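Local coordinates for protein GH26C (Muricauda sp. MAR_2010_75, PDB 6Q78) that probably hydrolyses internal beta-1,4-mannosidic bonds of mannans, acting as an endo-beta-mannanase of glycoside hydrolase family 26, at residues E51-F56 / A68-L73; D292-D297 / D322-R327. All blocks are in the same frame, centred on the assembly; numbering follows the deposited sequence.

Contact 1 of 2, residues E51-F56 / A68-L73; sequences EETRSF and ALFYNL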
ATOM      1  N   GLU A  51      17.799  17.908   4.271  1.00 24.05           N
ATOM      2  CA  GLU A  51      17.248  19.173   3.794  1.00 30.13           C
ATOM      3  C   GLU A  51      17.009  19.170   2.289  1.00 29.65           C
ATOM      4  O   GLU A  51      16.243  19.999   1.791  1.00 36.56           O
ATOM      5  CB  GLU A  51      18.190  20.319   4.166  1.00 36.73           C
ATOM      6  CG  GLU A  51      19.620  20.097   3.695  1.00 42.05           C
ATOM      7  CD  GLU A  51      20.533  19.497   4.766  1.00 52.26           C
ATOM      8  OE1 GLU A  51      21.750  19.782   4.716  1.00 52.72           O
ATOM      9  OE2 GLU A  51      20.050  18.750   5.649  1.00 37.22           O
ATOM     10  N   GLU A  52      17.647  18.260   1.566  1.00 19.07           N
ATOM     11  CA  GLU A  52      17.482  18.106   0.124  1.00 21.00           C
ATOM     12  C   GLU A  52      16.387  17.125  -0.279  1.00 19.48           C
ATOM     13  O   GLU A  52      16.187  16.920  -1.479  1.00 19.41           O
ATOM     14  CB  GLU A  52      18.802  17.621  -0.489  1.00 24.55           C
ATOM     15  CG  GLU A  52      19.975  18.566  -0.247  1.00 32.26           C
ATOM     16  CD  GLU A  52      21.330  17.941  -0.559  1.00 36.82           C
ATOM     17  OE1 GLU A  52      21.427  16.696  -0.616  1.00 32.27           O
ATOM     18  OE2 GLU A  52      22.304  18.710  -0.741  1.00 47.94           O
ATOM     19  N   THR A  53      15.665  16.538   0.677  1.00 17.34           N
ATOM     20  CA  THR A  53      14.705  15.482   0.357  1.00 15.12           C
ATOM     21  C   THR A  53      13.674  15.940  -0.672  1.00 14.59           C
ATOM     22  O   THR A  53      13.273  15.159  -1.541  1.00 14.21           O
ATOM     23  CB  THR A  53      14.010  15.006   1.634  1.00 14.11           C
ATOM     24  OG1 THR A  53      14.996  14.489   2.532  1.00 15.68           O
ATOM     25  CG2 THR A  53      12.992  13.867   1.323  1.00 13.29           C
ATOM     26  N   ARG A  54      13.204  17.184  -0.557  1.00 16.09           N
ATOM     27  CA  ARG A  54      12.186  17.685  -1.475  1.00 14.47           C
ATOM     28  C   ARG A  54      12.592  17.524  -2.927  1.00 17.25           C
ATOM     29  O   ARG A  54      11.723  17.331  -3.787  1.00 17.94           O
ATOM     30  CB  ARG A  54      11.927  19.170  -1.193  1.00 17.04           C
ATOM     31  CG  ARG A  54      11.203  19.404   0.139  1.00 19.26           C
ATOM     32  CD  ARG A  54      11.027  20.898   0.448  1.00 15.54           C
ATOM     33  NE  ARG A  54      10.371  21.031   1.744  1.00 16.12           N
ATOM     34  CZ  ARG A  54       9.047  20.999   1.916  1.00 16.40           C
ATOM     35  NH1 ARG A  54       8.233  20.899   0.861  1.00 14.77           N
ATOM     36  NH2 ARG A  54       8.532  21.082   3.147  1.00 19.89           N
ATOM     37  N   SER A  55      13.892  17.601  -3.227  1.00 18.09           N
ATOM     38  CA  SER A  55      14.334  17.518  -4.613  1.00 17.18           C
ATOM     39  C   SER A  55      14.203  16.113  -5.191  1.00 16.79           C
ATOM     40  O   SER A  55      14.392  15.941  -6.404  1.00 18.98           O
ATOM     41  CB  SER A  55      15.771  18.046  -4.756  1.00 24.11           C
ATOM     42  OG  SER A  55      16.702  17.121  -4.207  1.00 29.48           O
ATOM     43  N   PHE A  56      13.868  15.118  -4.361  1.00 15.76           N
ATOM     44  CA  PHE A  56      13.719  13.736  -4.801  1.00 16.25           C
ATOM     45  C   PHE A  56      12.281  13.259  -4.762  1.00 14.07           C
ATOM     46  O   PHE A  56      12.032  12.070  -5.004  1.00 13.98           O
ATOM     47  CB  PHE A  56      14.600  12.824  -3.950  1.00 15.48           C
ATOM     48  CG  PHE A  56      16.034  13.154  -4.085  1.00 17.14           C
ATOM     49  CD1 PHE A  56      16.713  12.813  -5.236  1.00 18.08           C
ATOM     50  CD2 PHE A  56      16.685  13.908  -3.113  1.00 19.61           C
ATOM     51  CE1 PHE A  56      18.038  13.151  -5.392  1.00 23.69           C
ATOM     52  CE2 PHE A  56      18.006  14.255  -3.280  1.00 23.00           C
ATOM     53  CZ  PHE A  56      18.672  13.873  -4.409  1.00 20.50           C
ATOM     54  N   ALA A  68       9.395  14.485   5.709  1.00 10.24           N
ATOM     55  CA  ALA A  68      10.068  13.662   6.714  1.00 10.29           C
ATOM     56  C   ALA A  68       9.740  12.186   6.513  1.00 11.38           C
ATOM     57  O   ALA A  68      10.625  11.324   6.631  1.00 10.52           O
ATOM     58  CB  ALA A  68       9.678  14.120   8.118  1.00 11.13           C
ATOM     59  N   LEU A  69       8.472  11.865   6.210  1.00  8.54           N
ATOM     60  CA  LEU A  69       8.131  10.465   5.963  1.00  7.89           C
ATOM     61  C   LEU A  69       8.970   9.873   4.830  1.00 10.44           C
ATOM     62  O   LEU A  69       9.500   8.756   4.951  1.00  9.59           O
ATOM     63  CB  LEU A  69       6.639  10.336   5.690  1.00  7.34           C
ATOM     64  CG  LEU A  69       6.188   8.929   5.316  1.00  7.94           C
ATOM     65  CD1 LEU A  69       6.363   7.925   6.434  1.00  9.22           C
ATOM     66  CD2 LEU A  69       4.735   8.952   4.865  1.00 10.92           C
ATOM     67  N   PHE A  70       9.099  10.598   3.715  1.00  8.72           N
ATOM     68  CA  PHE A  70       9.904  10.088   2.611  1.00  9.14           C
ATOM     69  C   PHE A  70      11.345   9.859   3.065  1.00 10.20           C
ATOM     70  O   PHE A  70      11.919   8.782   2.846  1.00 11.63           O
ATOM     71  CB  PHE A  70       9.831  11.066   1.429  1.00 11.40           C
ATOM     72  CG  PHE A  70      10.566  10.601   0.214  1.00 10.20           C
ATOM     73  CD1 PHE A  70      11.953  10.731   0.131  1.00 12.96           C
ATOM     74  CD2 PHE A  70       9.860  10.036  -0.861  1.00 11.84           C
ATOM     75  CE1 PHE A  70      12.640  10.319  -1.020  1.00 12.31           C
ATOM     76  CE2 PHE A  70      10.535   9.642  -1.996  1.00 12.78           C
ATOM     77  CZ  PHE A  70      11.936   9.761  -2.074  1.00 11.72           C
ATOM     78  N   TYR A  71      11.953  10.874   3.691  1.00 10.83           N
ATOM     79  CA  TYR A  71      13.337  10.732   4.129  1.00 11.99           C
ATOM     80  C   TYR A  71      13.480   9.543   5.066  1.00 13.20           C
ATOM     81  O   TYR A  71      14.386   8.718   4.914  1.00 12.55           O
ATOM     82  CB  TYR A  71      13.824  12.012   4.820  1.00 12.81           C
ATOM     83  CG  TYR A  71      15.243  11.839   5.328  1.00 14.21           C
ATOM     84  CD1 TYR A  71      16.335  12.048   4.476  1.00 17.05           C
ATOM     85  CD2 TYR A  71      15.509  11.459   6.652  1.00 14.53           C
ATOM     86  CE1 TYR A  71      17.638  11.876   4.917  1.00 20.17           C
ATOM     87  CE2 TYR A  71      16.818  11.283   7.098  1.00 16.03           C
ATOM     88  CZ  TYR A  71      17.875  11.503   6.220  1.00 18.07           C
ATOM     89  OH  TYR A  71      19.186  11.336   6.640  1.00 23.87           O
ATOM     90  N   ASN A  72      12.603   9.448   6.060  1.00 11.07           N
ATOM     91  CA  ASN A  72      12.811   8.439   7.096  1.00 11.15           C
ATOM     92  C   ASN A  72      12.558   7.028   6.575  1.00 12.52           C
ATOM     93  O   ASN A  72      13.201   6.087   7.049  1.00 13.32           O
ATOM     94  CB  ASN A  72      11.936   8.739   8.324  1.00 10.62           C
ATOM     95  CG  ASN A  72      12.547   9.801   9.197  1.00 12.81           C
ATOM     96  OD1 ASN A  72      13.688   9.656   9.607  1.00 20.99           O
ATOM     97  ND2 ASN A  72      11.819  10.884   9.459  1.00 11.32           N
ATOM     98  N   LEU A  73      11.615   6.853   5.637  1.00  9.81           N
ATOM     99  CA  LEU A  73      11.438   5.531   5.031  1.00  9.71           C
ATOM    100  C   LEU A  73      12.664   5.139   4.234  1.00 11.54           C
ATOM    101  O   LEU A  73      13.102   3.981   4.273  1.00 12.58           O
ATOM    102  CB  LEU A  73      10.226   5.511   4.101  1.00 10.62           C
ATOM    103  CG  LEU A  73       8.876   5.409   4.795  1.00 11.18           C
ATOM    104  CD1 LEU A  73       7.747   5.632   3.818  1.00 11.97           C
ATOM    105  CD2 LEU A  73       8.716   4.020   5.454  1.00 13.76           C
TER
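Thr53 reaches from the 3-10 segment 51-56 to the helical segment 68-73 and sets one branch against each of two aromatic residues. Its methyl CG2 leans obliquely on the Phe70 ring, 3.5 Å from CD1, while OG1 lies 3.4 Å from Tyr71 CD1 and also close to Tyr71 CB. This division follows from chi1 of -60°, which turns CG2 anti to the backbone N and OG1 anti to the carbonyl carbon. The hydroxyl makes a hydrogen bond with the carbonyl oxygen of Pro50, the residue preceding Glu51, and its approach to Tyr71 is packing. Farther along, the backbone oxygen of Phe56 comes within 3.7 Å of Phe70 CZ, and Phe56 CB adds a looser apolar touch at CE1 of the same ring. The Phe56 ring itself leads away from the helix and meets the ring of Phe48, and Ser55 OG sits above one of its faces, near the rim.

No hydrogen bond joins the two segments, so van der Waals packing carries the contact. The 3-10 segment keeps its own shape: Glu52 O accepts from both Ser55 N and Ser55 OG, the latter at 2.8 Å, and Phe56 N bonds to Thr53 O. Arg54, pointing away from the contact, binds the carbonyl oxygens of Pro60 and Ala62 through NH1, tying the segment to the chain leading into helix 64-76. Tyr71 touches Pro415 of the C-terminal loop. Phe70 also packs on Ile330 at the start of strand 330-336, so helix 64-76 lies between the 3-10 segment and the N-terminal end of the barrel strands.

Contact 2 of 2, residues D292-D297 / D322-R327; sequences DIMGMD and DLAEER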
ATOM      1  N   ASP A 292       6.882   7.943  -6.053  1.00  9.32           N
ATOM      2  CA  ASP A 292       7.772   8.041  -4.886  1.00 10.27           C
ATOM      3  C   ASP A 292       8.203   6.676  -4.360  1.00  8.77           C
ATOM      4  O   ASP A 292       9.344   6.504  -3.904  1.00  9.43           O
ATOM      5  CB  ASP A 292       7.048   8.736  -3.740  1.00  8.88           C
ATOM      6  CG  ASP A 292       6.793  10.220  -4.005  1.00 12.36           C
ATOM      7  OD1 ASP A 292       7.795  10.962  -4.272  1.00 12.99           O
ATOM      8  OD2 ASP A 292       5.608  10.637  -3.929  1.00 11.40           O
ATOM      9  N   ILE A 293       7.266   5.723  -4.353  1.00  9.13           N
ATOM     10  CA  ILE A 293       7.485   4.385  -3.813  1.00  8.07           C
ATOM     11  C   ILE A 293       7.328   3.384  -4.949  1.00  8.80           C
ATOM     12  O   ILE A 293       6.297   3.375  -5.631  1.00  9.58           O
ATOM     13  CB  ILE A 293       6.528   4.078  -2.653  1.00 10.08           C
ATOM     14  CG1 ILE A 293       6.922   4.963  -1.453  1.00 16.62           C
ATOM     15  CG2 ILE A 293       6.588   2.558  -2.327  1.00 10.89           C
ATOM     16  CD1 ILE A 293       5.777   5.437  -0.567  1.00 22.33           C
ATOM     17  N   MET A 294       8.351   2.576  -5.159  1.00  9.84           N
ATOM     18  CA  MET A 294       8.312   1.476  -6.119  1.00  8.47           C
ATOM     19  C   MET A 294       7.963   0.230  -5.331  1.00 11.95           C
ATOM     20  O   MET A 294       8.758  -0.238  -4.503  1.00 10.65           O
ATOM     21  CB  MET A 294       9.671   1.303  -6.801  1.00  9.74           C
ATOM     22  CG  MET A 294       9.907   2.332  -7.862  1.00 12.93           C
ATOM     23  SD  MET A 294      11.578   2.226  -8.495  1.00 16.87           S
ATOM     24  CE  MET A 294      11.253   2.883 -10.147  1.00 18.05           C
ATOM     25  N   GLY A 295       6.771  -0.305  -5.578  1.00  9.28           N
ATOM     26  CA  GLY A 295       6.302  -1.471  -4.868  1.00  8.20           C
ATOM     27  C   GLY A 295       6.019  -2.655  -5.785  1.00  9.57           C
ATOM     28  O   GLY A 295       6.154  -2.598  -7.014  1.00  9.96           O
ATOM     29  N   MET A 296       5.673  -3.762  -5.143  1.00  8.83           N
ATOM     30  CA  MET A 296       5.064  -4.902  -5.820  1.00  9.80           C
ATOM     31  C   MET A 296       4.241  -5.654  -4.786  1.00  9.64           C
ATOM     32  O   MET A 296       4.529  -5.595  -3.582  1.00  9.59           O
ATOM     33  CB  MET A 296       6.095  -5.858  -6.442  1.00  8.98           C
ATOM     34  CG  MET A 296       6.930  -6.554  -5.359  1.00  8.79           C
ATOM     35  SD  MET A 296       8.064  -7.780  -6.056  1.00 13.80           S
ATOM     36  CE  MET A 296       6.895  -8.929  -6.864  1.00 12.36           C
ATOM     37  N   ASP A 297       3.208  -6.335  -5.266  1.00  8.34           N
ATOM     38  CA  ASP A 297       2.426  -7.262  -4.459  1.00  8.49           C
ATOM     39  C   ASP A 297       2.854  -8.689  -4.793  1.00 11.33           C
ATOM     40  O   ASP A 297       3.103  -9.029  -5.957  1.00 12.43           O
ATOM     41  CB  ASP A 297       0.928  -7.095  -4.716  1.00  9.34           C
ATOM     42  CG  ASP A 297       0.425  -5.723  -4.298  1.00  8.61           C
ATOM     43  OD1 ASP A 297       1.215  -4.993  -3.682  1.00 10.11           O
ATOM     44  OD2 ASP A 297      -0.752  -5.414  -4.544  1.00  8.92           O
ATOM     45  N   ASP A 322      16.718  -2.636  -6.444  1.00 13.58           N
ATOM     46  CA  ASP A 322      17.784  -2.048  -7.260  1.00 15.33           C
ATOM     47  C   ASP A 322      17.310  -0.785  -7.969  1.00 15.58           C
ATOM     48  O   ASP A 322      18.051   0.209  -8.049  1.00 15.74           O
ATOM     49  CB  ASP A 322      18.291  -3.035  -8.318  1.00 20.83           C
ATOM     50  CG  ASP A 322      19.205  -4.106  -7.759  1.00 27.41           C
ATOM     51  OD1 ASP A 322      19.714  -3.946  -6.619  1.00 20.34           O
ATOM     52  OD2 ASP A 322      19.449  -5.103  -8.499  1.00 24.32           O
ATOM     53  N   LEU A 323      16.096  -0.813  -8.526  1.00 13.83           N
ATOM     54  CA  LEU A 323      15.599   0.371  -9.218  1.00 17.18           C
ATOM     55  C   LEU A 323      15.367   1.519  -8.249  1.00 13.61           C
ATOM     56  O   LEU A 323      15.638   2.682  -8.577  1.00 15.41           O
ATOM     57  CB  LEU A 323      14.299   0.046  -9.936  1.00 17.87           C
ATOM     58  CG  LEU A 323      14.443  -0.761 -11.208  1.00 16.41           C
ATOM     59  CD1 LEU A 323      13.019  -1.169 -11.635  1.00 20.03           C
ATOM     60  CD2 LEU A 323      15.145   0.056 -12.296  1.00 18.38           C
ATOM     61  N   ALA A 324      14.852   1.219  -7.050  1.00 13.06           N
ATOM     62  CA  ALA A 324      14.680   2.270  -6.048  1.00 12.71           C
ATOM     63  C   ALA A 324      16.018   2.884  -5.633  1.00 17.03           C
ATOM     64  O   ALA A 324      16.118   4.097  -5.414  1.00 13.72           O
ATOM     65  CB  ALA A 324      13.940   1.695  -4.839  1.00 14.03           C
ATOM     66  N   GLU A 325      17.068   2.069  -5.515  1.00 14.57           N
ATOM     67  CA  GLU A 325      18.384   2.640  -5.227  1.00 17.11           C
ATOM     68  C   GLU A 325      18.845   3.542  -6.370  1.00 18.17           C
ATOM     69  O   GLU A 325      19.319   4.659  -6.142  1.00 18.81           O
ATOM     70  CB  GLU A 325      19.380   1.514  -4.976  1.00 18.20           C
ATOM     71  CG  GLU A 325      19.225   0.834  -3.632  1.00 25.39           C
ATOM     72  CD  GLU A 325      20.499   0.167  -3.167  0.14 20.68           C
ATOM     73  OE1 GLU A 325      21.433   0.880  -2.737  0.60 26.72           O
ATOM     74  OE2 GLU A 325      20.571  -1.073  -3.247  0.57 22.00           O
ATOM     75  N   GLU A 326      18.668   3.101  -7.605  1.00 19.19           N
ATOM     76  CA  GLU A 326      19.155   3.884  -8.740  1.00 19.40           C
ATOM     77  C   GLU A 326      18.385   5.194  -8.919  1.00 19.73           C
ATOM     78  O   GLU A 326      18.985   6.224  -9.271  1.00 18.80           O
ATOM     79  CB  GLU A 326      19.103   3.030 -10.005  1.00 22.73           C
ATOM     80  CG  GLU A 326      20.240   2.024 -10.052  1.00 32.82           C
ATOM     81  CD  GLU A 326      20.087   1.033 -11.171  0.19 24.74           C
ATOM     82  OE1 GLU A 326      20.822   0.022 -11.169  0.50 31.54           O
ATOM     83  OE2 GLU A 326      19.215   1.272 -12.040  0.82 35.87           O
ATOM     84  N   ARG A 327      17.069   5.186  -8.660  1.00 16.54           N
ATOM     85  CA  ARG A 327      16.201   6.319  -8.970  1.00 15.25           C
ATOM     86  C   ARG A 327      15.851   7.139  -7.735  1.00 13.87           C
ATOM     87  O   ARG A 327      15.063   8.083  -7.831  1.00 15.97           O
ATOM     88  CB  ARG A 327      14.951   5.851  -9.705  1.00 16.92           C
ATOM     89  CG  ARG A 327      15.295   5.348 -11.126  1.00 22.50           C
ATOM     90  CD  ARG A 327      14.349   4.299 -11.590  1.00 24.50           C
ATOM     91  NE  ARG A 327      14.758   3.781 -12.897  1.00 24.26           N
ATOM     92  CZ  ARG A 327      14.169   4.101 -14.046  1.00 24.81           C
ATOM     93  NH1 ARG A 327      13.148   4.950 -14.058  1.00 21.67           N
ATOM     94  NH2 ARG A 327      14.605   3.571 -15.187  1.00 23.08           N
TER
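The beta-alpha-beta unit made of strand 293-298, helix 306-327 and strand 330-336 is one of the repeating units of the TIM barrel, and here its first strand meets the last turns of its helix. Strand and helix segments run antiparallel, at 174°, with their axes 9.0 Å apart. Met294 spans the gap. Its side chain is extended beyond CG, chi2 173°, and carries the sulfur to the helix backbone: SD lies 3.8 Å from Leu323 CB and 3.7 Å from Ala324 N. The terminal methyl goes one step further, CE resting 3.7 Å from CD of Arg327, whose aliphatic chain crosses the methionine at about a right angle.

Around this thioether, Val320 of the same helix, Tyr281 of helix 278-281 and Tyr285 of the loop after it also touch Met294, while Ala324 packs on Ala331 of the next strand. Shortening Met294 to an alanine would remove SD and CE, and is likely to open a gap beside Leu323 CB and Arg327 CD.

Arg327 has a double role: its CD packs on the methionine, while NH1 forms a salt bridge with Asp288. Between the two segments themselves there is neither hydrogen bond nor salt bridge, so the buried, polarisable thioether joins them by dispersion and fit, while the arginine's charge is met by Asp288.

Overall arrangement
Contact 1 and contact 2 follow one another along the chain, and their centres lie about 15 Å apart. Contact 1 packs the N-terminal 3-10 segment on helix 64-76; contact 2 lies deeper, between strand 293-298 and helix 306-327. They meet directly where Phe70 CE2 approaches Asp292 OD1 to 3.8 Å, a packing contact just before that strand. Strand 330-336 links them further, since Ile330 forms backbone hydrogen bonds with Asp292 and Met294. Helix 64-76 thus lies against the N-terminal end of the barrel strands, opposite the C-terminal end where TIM-barrel enzymes carry their active sites. Contact 1 joins the N-terminal segment to this end, while contact 2 belongs to the layer between strands and helices.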